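Fe2OG dioxygenase domain-containing protein (Pseudomonas putida, PDB 4J25) probably hydroxylates prolyl residues of a protein substrate as a 2-oxoglutarate- and iron-dependent oxygenase, a prolyl-4-hydroxylase with a jellyroll fold. Local coordinates at residues A[107-112]-A[130-135]. Numbering follows the deposited sequence.
Sequences QYLAAM and FECHFA
Helix segment 107-112 packs on strand segment 130-135 with their axes 9.9 Å apart at closest approach and running roughly antiparallel, at 145°, and the backbones come nearest at M112 and F130. F130 contributes the largest share of the buried surface, 72 of 199 Å². CB of M112 lies over one face of its ring, offset toward the rim and 4.1 Å from the centroid in a CH-pi contact, while CG of M112 reaches CE1 of F130 at 3.7 Å. The methionine chain bends at chi2 (-62°) and again at chi3 (99°), which takes its end away from the strand, although SD still makes an oblique Met-aromatic contact with the same ring. The side chains of Y108 and F130 cross at about a right angle, CE2 of Y108 coming to the edge of the F130 ring, 3.9 Å from CE1. Here helix 103-123 packs against the larger sheet of the double-stranded beta-helix (jellyroll) typical of 2-oxoglutarate oxygenases, at its outer strand 129-137; Y108 also touches L217 and L162 of that sheet. The C132 side chain is about 10 Å from the bound 2-oxoglutarate analogue N-oxalylglycine. SG of C132 sits 3.8 Å from CD2 of L109, and CD2 also reaches the edge of the F130 ring.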
loop_
_atom_site.group_PDB
_atom_site.type_symbol
_atom_site.label_atom_id
_atom_site.label_comp_id
_atom_site.label_asym_id
_atom_site.label_seq_id
_atom_site.Cartn_x
_atom_site.Cartn_y
_atom_site.Cartn_z
ATOM N N GLN A 107 2.138 8.853 11.769
ATOM C CA GLN A 107 3.102 9.349 10.807
ATOM C C GLN A 107 2.834 8.754 9.408
ATOM O O GLN A 107 2.979 9.432 8.399
ATOM C CB GLN A 107 4.504 9.013 11.272
ATOM C CG GLN A 107 4.922 9.764 12.532
ATOM C CD GLN A 107 6.403 9.616 12.821
ATOM O OE1 GLN A 107 7.223 9.552 11.906
ATOM N NE2 GLN A 107 6.753 9.563 14.098
ATOM N N TYR A 108 2.441 7.488 9.359
ATOM C CA TYR A 108 2.094 6.878 8.077
ATOM C C TYR A 108 0.902 7.592 7.458
ATOM O O TYR A 108 0.917 7.905 6.273
ATOM C CB TYR A 108 1.790 5.391 8.225
ATOM C CG TYR A 108 1.562 4.723 6.886
ATOM C CD1 TYR A 108 2.552 4.737 5.919
ATOM C CD2 TYR A 108 0.352 4.092 6.586
ATOM C CE1 TYR A 108 2.358 4.135 4.685
ATOM C CE2 TYR A 108 0.155 3.480 5.355
ATOM C CZ TYR A 108 1.165 3.514 4.413
ATOM O OH TYR A 108 0.989 2.914 3.191
ATOM N N LEU A 109 -0.128 7.848 8.261
ATOM C CA LEU A 109 -1.327 8.527 7.771
ATOM C C LEU A 109 -1.022 9.944 7.306
ATOM O O LEU A 109 -1.597 10.406 6.328
ATOM C CB LEU A 109 -2.435 8.559 8.822
ATOM C CG LEU A 109 -2.924 7.191 9.292
ATOM C CD1 LEU A 109 -3.970 7.384 10.398
ATOM C CD2 LEU A 109 -3.475 6.342 8.134
ATOM N N ALA A 110 -0.118 10.632 7.994
ATOM C CA ALA A 110 0.223 11.992 7.604
ATOM C C ALA A 110 0.873 11.989 6.225
ATOM O O ALA A 110 0.545 12.825 5.384
ATOM C CB ALA A 110 1.115 12.661 8.649
ATOM N N ALA A 111 1.745 11.016 5.963
ATOM C CA ALA A 111 2.397 10.927 4.656
ATOM C C ALA A 111 1.394 10.555 3.557
ATOM O O ALA A 111 1.454 11.085 2.435
ATOM C CB ALA A 111 3.533 9.909 4.690
ATOM N N MET A 112 0.493 9.631 3.866
ATOM C CA MET A 112 -0.483 9.197 2.888
ATOM C C MET A 112 -1.506 10.305 2.645
ATOM O O MET A 112 -2.059 10.399 1.555
ATOM C CB MET A 112 -1.164 7.907 3.339
ATOM C CG MET A 112 -0.210 6.719 3.410
ATOM S SD MET A 112 0.485 6.322 1.788
ATOM C CE MET A 112 2.048 7.068 1.785
ATOM N N PHE A 130 -8.321 7.999 3.059
ATOM C CA PHE A 130 -7.442 6.855 2.927
ATOM C C PHE A 130 -7.771 5.938 4.080
ATOM O O PHE A 130 -7.819 6.377 5.233
ATOM C CB PHE A 130 -5.977 7.289 3.010
ATOM C CG PHE A 130 -4.993 6.150 2.907
ATOM C CD1 PHE A 130 -4.227 5.761 4.018
ATOM C CD2 PHE A 130 -4.842 5.452 1.711
ATOM C CE1 PHE A 130 -3.316 4.704 3.922
ATOM C CE2 PHE A 130 -3.933 4.409 1.609
ATOM C CZ PHE A 130 -3.162 4.031 2.730
ATOM N N GLU A 131 -8.053 4.686 3.778
ATOM C CA GLU A 131 -8.318 3.699 4.796
ATOM C C GLU A 131 -7.236 2.638 4.676
ATOM O O GLU A 131 -6.847 2.249 3.571
ATOM C CB GLU A 131 -9.712 3.085 4.624
ATOM C CG GLU A 131 -9.889 2.333 3.298
ATOM C CD GLU A 131 -11.197 1.576 3.187
ATOM O OE1 GLU A 131 -11.962 1.542 4.171
ATOM O OE2 GLU A 131 -11.459 1.013 2.104
ATOM N N CYS A 132 -6.741 2.163 5.810
ATOM C CA CYS A 132 -5.730 1.127 5.780
ATOM C C CYS A 132 -5.768 0.236 7.011
ATOM O O CYS A 132 -6.465 0.523 7.998
ATOM C CB CYS A 132 -4.354 1.743 5.601
ATOM S SG CYS A 132 -3.896 2.809 6.942
ATOM N N HIS A 133 -5.055 -0.884 6.920
ATOM C CA HIS A 133 -4.963 -1.826 8.016
ATOM C C HIS A 133 -3.756 -2.701 7.785
ATOM O O HIS A 133 -3.251 -2.790 6.646
ATOM C CB HIS A 133 -6.236 -2.673 8.150
ATOM C CG HIS A 133 -6.466 -3.629 7.021
ATOM N ND1 HIS A 133 -5.864 -4.869 6.958
ATOM C CD2 HIS A 133 -7.264 -3.544 5.931
ATOM C CE1 HIS A 133 -6.268 -5.499 5.870
ATOM N NE2 HIS A 133 -7.118 -4.717 5.231
ATOM N N PHE A 134 -3.298 -3.338 8.856
ATOM C CA PHE A 134 -2.140 -4.224 8.781
ATOM C C PHE A 134 -2.564 -5.583 8.264
ATOM O O PHE A 134 -3.731 -5.957 8.356
ATOM C CB PHE A 134 -1.456 -4.385 10.152
ATOM C CG PHE A 134 -0.715 -3.164 10.601
ATOM C CD1 PHE A 134 0.520 -2.851 10.069
ATOM C CD2 PHE A 134 -1.262 -2.316 11.534
ATOM C CE1 PHE A 134 1.202 -1.719 10.481
ATOM C CE2 PHE A 134 -0.590 -1.192 11.943
ATOM C CZ PHE A 134 0.641 -0.888 11.421
ATOM N N ALA A 135 -1.611 -6.317 7.701
ATOM C CA ALA A 135 -1.872 -7.666 7.232
ATOM C C ALA A 135 -0.650 -8.523 7.499
ATOM O O ALA A 135 0.473 -8.131 7.192
ATOM C CB ALA A 135 -2.221 -7.657 5.725
#